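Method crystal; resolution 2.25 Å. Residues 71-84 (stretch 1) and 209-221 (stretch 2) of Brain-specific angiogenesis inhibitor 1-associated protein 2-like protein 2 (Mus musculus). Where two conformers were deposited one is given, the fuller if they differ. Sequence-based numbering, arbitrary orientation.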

# COMPACT_ATOMS: atom_id res chain seq x y z
N GLN A 71 -20.07 -10.68 -22.03
CA GLN A 71 -20.06 -11.63 -20.90
C GLN A 71 -18.66 -11.95 -20.37
O GLN A 71 -18.44 -12.00 -19.16
N ILE A 72 -17.73 -12.20 -21.29
CA ILE A 72 -16.36 -12.56 -20.97
C ILE A 72 -15.60 -11.39 -20.33
O ILE A 72 -14.85 -11.57 -19.37
N LEU A 73 -15.80 -10.19 -20.86
CA LEU A 73 -15.25 -8.99 -20.24
C LEU A 73 -15.89 -8.77 -18.89
O LEU A 73 -15.24 -8.34 -17.93
N GLY A 74 -17.18 -9.08 -18.80
CA GLY A 74 -17.89 -9.07 -17.54
C GLY A 74 -17.24 -9.97 -16.50
O GLY A 74 -17.09 -9.57 -15.34
N GLU A 75 -16.86 -11.18 -16.89
CA GLU A 75 -16.22 -12.12 -15.97
C GLU A 75 -14.88 -11.58 -15.47
O GLU A 75 -14.58 -11.68 -14.30
N ILE A 76 -14.11 -10.99 -16.38
CA ILE A 76 -12.80 -10.47 -16.05
C ILE A 76 -12.83 -9.37 -15.00
O ILE A 76 -12.01 -9.38 -14.07
N LEU A 77 -13.77 -8.44 -15.12
CA LEU A 77 -13.87 -7.32 -14.19
C LEU A 77 -14.27 -7.76 -12.79
O LEU A 77 -13.78 -7.24 -11.78
N VAL A 78 -15.18 -8.71 -12.73
CA VAL A 78 -15.67 -9.25 -11.48
C VAL A 78 -14.53 -9.98 -10.77
O VAL A 78 -14.41 -9.91 -9.55
N GLN A 79 -13.67 -10.65 -11.53
CA GLN A 79 -12.56 -11.34 -10.88
C GLN A 79 -11.34 -10.46 -10.63
O GLN A 79 -10.38 -10.88 -10.01
N MET A 80 -11.39 -9.23 -11.11
CA MET A 80 -10.38 -8.26 -10.76
C MET A 80 -10.70 -7.72 -9.38
O MET A 80 -9.82 -7.59 -8.53
N SER A 81 -11.97 -7.40 -9.14
CA SER A 81 -12.38 -6.97 -7.81
C SER A 81 -12.18 -8.09 -6.79
O SER A 81 -11.67 -7.84 -5.70
N ASP A 82 -12.58 -9.30 -7.13
CA ASP A 82 -12.33 -10.45 -6.26
C ASP A 82 -10.85 -10.56 -5.88
O ASP A 82 -10.52 -10.79 -4.72
N THR A 83 -9.96 -10.38 -6.87
CA THR A 83 -8.52 -10.43 -6.62
C THR A 83 -8.06 -9.35 -5.66
O THR A 83 -7.29 -9.62 -4.72
N GLN A 84 -8.50 -8.12 -5.90
CA GLN A 84 -8.13 -7.03 -5.04
C GLN A 84 -8.64 -7.34 -3.63
O GLN A 84 -7.92 -7.16 -2.65
N GLY A 209 2.32 -14.31 -6.61
CA GLY A 209 1.82 -15.61 -7.01
C GLY A 209 0.56 -15.54 -7.87
O GLY A 209 0.54 -16.06 -8.98
N MET A 210 -0.48 -14.89 -7.38
CA MET A 210 -1.75 -14.86 -8.10
C MET A 210 -1.77 -13.93 -9.29
O MET A 210 -2.57 -14.12 -10.20
N LEU A 211 -0.91 -12.92 -9.30
CA LEU A 211 -0.91 -11.98 -10.41
C LEU A 211 -0.19 -12.54 -11.63
O LEU A 211 -0.42 -12.08 -12.74
N GLN A 212 0.65 -13.55 -11.43
CA GLN A 212 1.39 -14.12 -12.55
C GLN A 212 0.45 -14.95 -13.41
O GLN A 212 0.68 -15.13 -14.62
N ASN A 213 -0.61 -15.46 -12.80
CA ASN A 213 -1.62 -16.19 -13.53
C ASN A 213 -2.79 -15.29 -13.93
O ASN A 213 -3.21 -15.35 -15.07
N ARG A 214 -3.29 -14.44 -13.03
CA ARG A 214 -4.39 -13.57 -13.39
C ARG A 214 -4.08 -12.83 -14.69
O ARG A 214 -4.88 -12.84 -15.61
N VAL A 215 -2.91 -12.20 -14.76
CA VAL A 215 -2.53 -11.46 -15.96
C VAL A 215 -2.62 -12.31 -17.24
O VAL A 215 -2.86 -11.79 -18.34
N LEU A 216 -2.42 -13.61 -17.09
CA LEU A 216 -2.53 -14.54 -18.22
C LEU A 216 -3.98 -14.90 -18.52
O LEU A 216 -4.40 -14.94 -19.68
N LEU A 217 -4.77 -15.15 -17.47
CA LEU A 217 -6.17 -15.52 -17.69
C LEU A 217 -7.01 -14.34 -18.20
O LEU A 217 -8.05 -14.53 -18.84
N TRP A 218 -6.54 -13.13 -17.95
CA TRP A 218 -7.28 -11.93 -18.31
C TRP A 218 -6.85 -11.33 -19.65
O TRP A 218 -7.26 -10.23 -19.99
N LYS A 219 -6.01 -12.04 -20.35
CA LYS A 219 -5.64 -11.59 -21.63
C LYS A 219 -6.87 -12.02 -22.41
O LYS A 219 -7.61 -12.88 -21.99
N GLU A 220 -7.12 -11.39 -23.53
CA GLU A 220 -8.26 -11.86 -24.25
C GLU A 220 -7.91 -12.49 -25.55
O GLU A 220 -8.78 -12.88 -26.27
N GLN A 221 -6.62 -12.63 -25.82
CA GLN A 221 -6.16 -13.66 -26.74
C GLN A 221 -4.65 -13.88 -26.95
O GLN A 221 -3.80 -13.25 -26.33

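Two nearly antiparallel helices, far apart in sequence, meet here through a mostly apolar contact centred on one tryptophan, an example of how a large aromatic side chain can fill the space between helix axes that approach no closer than 11.5 Å. Trp218, the first residue to leave helical geometry at the end of its helix, points toward the partner with chi1 in m and contributes the largest covered area of any residue in the pair. One face of its indole receives aliphatic groups one helical turn apart: Ile76 (m, t) places CG2 3.9 Å from Trp218 CG, and Met80 (m, t, t) sets CG 3.7 Å from Trp218 CH2. Both are CH-pi contacts, although the CA-to-CB bonds of these residues point sideways.

An indole also carries a polar N-H, and Gln79 meets it. Its p, t rotamer brings OE1 within 3.5 Å of Trp218 NE1, a weak hydrogen bond with a nearly straight N-H...O angle. Thr83, pointing toward the second helix in rotamer m, lies at the ring edge, with OG1 3.5 Å from Trp218 CZ2. That hydroxyl donates to Gln79 O, 2.6 Å from Thr83 OG1, so its proton is used within its own helix. Thr83 CG2 packs against Met210 CE at 3.7 Å and, more loosely, Leu211 CD2 at 4.2 Å. Arg214 (m, m, t) also points inward, with NE 3.6 Å from Thr83 OG1, but its NH2 makes only weak hydrogen bonds to Met210 O and Asn213 OD1 in its own stretch.

Beyond the tryptophan the contact reaches an exposed margin. Glu220 points toward the first helix and lays OE2 3.5 Å from Ile76 CD1 and 3.6 Å from Ile72 CG2; its poor order makes this margin less certain than the indole-centred packing.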

# COMPACT_ATOMS: atom_id res chain seq x y z
CB GLN A 71 -20.77 -12.93 -21.28
CG GLN A 71 -22.25 -12.78 -21.63
CD GLN A 71 -22.47 -12.46 -23.10
OE1 GLN A 71 -21.71 -11.71 -23.71
NE2 GLN A 71 -23.51 -13.03 -23.68
CB ILE A 72 -15.62 -13.09 -22.22
CG1 ILE A 72 -16.21 -14.45 -22.66
CG2 ILE A 72 -14.12 -13.20 -21.96
CD1 ILE A 72 -15.93 -14.82 -24.12
CB LEU A 73 -15.48 -7.78 -21.15
CG LEU A 73 -14.69 -7.85 -22.46
CD1 LEU A 73 -15.26 -6.90 -23.50
CD2 LEU A 73 -13.19 -7.62 -22.22
CB GLU A 75 -16.02 -13.49 -16.61
CG GLU A 75 -17.32 -14.26 -16.91
CD GLU A 75 -18.08 -14.68 -15.65
OE1 GLU A 75 -19.10 -15.39 -15.78
OE2 GLU A 75 -17.66 -14.29 -14.53
CB ILE A 76 -12.08 -9.98 -17.32
CG1 ILE A 76 -11.77 -11.18 -18.22
CG2 ILE A 76 -10.83 -9.19 -16.92
CD1 ILE A 76 -11.25 -10.83 -19.60
CB LEU A 77 -14.87 -6.27 -14.72
CG LEU A 77 -14.48 -5.62 -16.04
CD1 LEU A 77 -15.71 -4.93 -16.72
CD2 LEU A 77 -13.36 -4.61 -15.83
CB VAL A 78 -16.89 -10.19 -11.72
CG1 VAL A 78 -17.24 -10.99 -10.48
CG2 VAL A 78 -18.09 -9.36 -12.17
CB GLN A 79 -12.18 -12.65 -11.56
CG GLN A 79 -12.10 -12.65 -13.06
CD GLN A 79 -11.89 -14.06 -13.59
OE1 GLN A 79 -10.99 -14.76 -13.14
NE2 GLN A 79 -12.73 -14.48 -14.54
CB MET A 80 -10.32 -7.12 -11.77
CG MET A 80 -9.59 -7.45 -13.05
SD MET A 80 -9.77 -6.12 -14.26
CE MET A 80 -8.60 -6.63 -15.51
CB SER A 81 -13.83 -6.50 -7.79
OG SER A 81 -14.72 -7.61 -7.80
CB ASP A 82 -12.82 -11.74 -6.91
CG ASP A 82 -14.33 -11.81 -6.99
OD1 ASP A 82 -14.99 -10.87 -6.48
OD2 ASP A 82 -14.86 -12.80 -7.55
CB THR A 83 -7.70 -10.24 -7.91
OG1 THR A 83 -8.05 -11.27 -8.84
CG2 THR A 83 -6.19 -10.31 -7.62
CB GLN A 84 -8.65 -5.69 -5.57
CG GLN A 84 -8.44 -4.52 -4.61
CD GLN A 84 -9.46 -4.53 -3.48
OE1 GLN A 84 -9.24 -3.95 -2.42
NE2 GLN A 84 -10.58 -5.20 -3.72
CB MET A 210 -2.91 -14.54 -7.17
CG MET A 210 -2.68 -13.38 -6.27
SD MET A 210 -3.61 -13.67 -4.77
CE MET A 210 -5.21 -13.05 -5.27
CB LEU A 211 -0.31 -10.63 -10.00
CG LEU A 211 -1.25 -9.75 -9.18
CD1 LEU A 211 -0.73 -8.34 -9.11
CD2 LEU A 211 -2.65 -9.76 -9.78
CB GLN A 212 2.57 -14.96 -12.05
CG GLN A 212 3.55 -14.12 -11.24
CD GLN A 212 4.93 -14.76 -11.12
OE1 GLN A 212 5.92 -14.17 -11.54
NE2 GLN A 212 4.98 -15.95 -10.56
CB ASN A 213 -2.07 -17.44 -12.77
CG ASN A 213 -3.06 -17.13 -11.68
OD1 ASN A 213 -4.24 -16.87 -11.95
ND2 ASN A 213 -2.60 -17.16 -10.44
CB ARG A 214 -4.70 -12.56 -12.29
CG ARG A 214 -5.24 -13.14 -10.99
CD ARG A 214 -6.34 -14.15 -11.20
NE ARG A 214 -6.93 -14.55 -9.93
CZ ARG A 214 -6.32 -15.32 -9.03
NH1 ARG A 214 -6.94 -15.64 -7.90
NH2 ARG A 214 -5.10 -15.79 -9.25
CB VAL A 215 -1.13 -10.79 -15.83
CG1 VAL A 215 -1.09 -9.86 -14.59
CG2 VAL A 215 -0.02 -11.84 -15.76
CB LEU A 216 -1.71 -15.80 -17.94
CG LEU A 216 -0.19 -15.63 -17.94
CD1 LEU A 216 0.49 -16.83 -17.30
CD2 LEU A 216 0.32 -15.38 -19.36
CB LEU A 217 -6.77 -16.09 -16.40
CG LEU A 217 -6.06 -17.32 -15.82
CD1 LEU A 217 -6.64 -17.73 -14.48
CD2 LEU A 217 -6.08 -18.47 -16.80
CB TRP A 218 -7.14 -10.85 -17.23
CG TRP A 218 -7.69 -11.22 -15.89
CD1 TRP A 218 -8.66 -12.15 -15.61
CD2 TRP A 218 -7.34 -10.62 -14.64
NE1 TRP A 218 -8.92 -12.18 -14.25
CE2 TRP A 218 -8.12 -11.25 -13.64
CE3 TRP A 218 -6.43 -9.63 -14.26
CZ2 TRP A 218 -8.02 -10.91 -12.28
CZ3 TRP A 218 -6.33 -9.29 -12.91
CH2 TRP A 218 -7.12 -9.93 -11.94
CB LYS A 219 -4.44 -12.35 -22.14
CG LYS A 219 -3.11 -11.68 -22.00
CD LYS A 219 -2.08 -12.31 -22.89
CE LYS A 219 -1.59 -13.67 -22.38
NZ LYS A 219 -2.66 -14.65 -22.05
CB GLU A 220 -9.40 -10.87 -24.30
CG GLU A 220 -10.42 -11.28 -23.30
CD GLU A 220 -10.38 -12.77 -23.14
OE1 GLU A 220 -10.15 -13.41 -24.16
OE2 GLU A 220 -10.56 -13.28 -22.02
CB GLN A 221 -6.90 -13.57 -28.07
CG GLN A 221 -7.23 -14.90 -28.73
CD GLN A 221 -8.55 -15.48 -28.32
OE1 GLN A 221 -8.94 -16.54 -28.80
NE2 GLN A 221 -9.26 -14.80 -27.43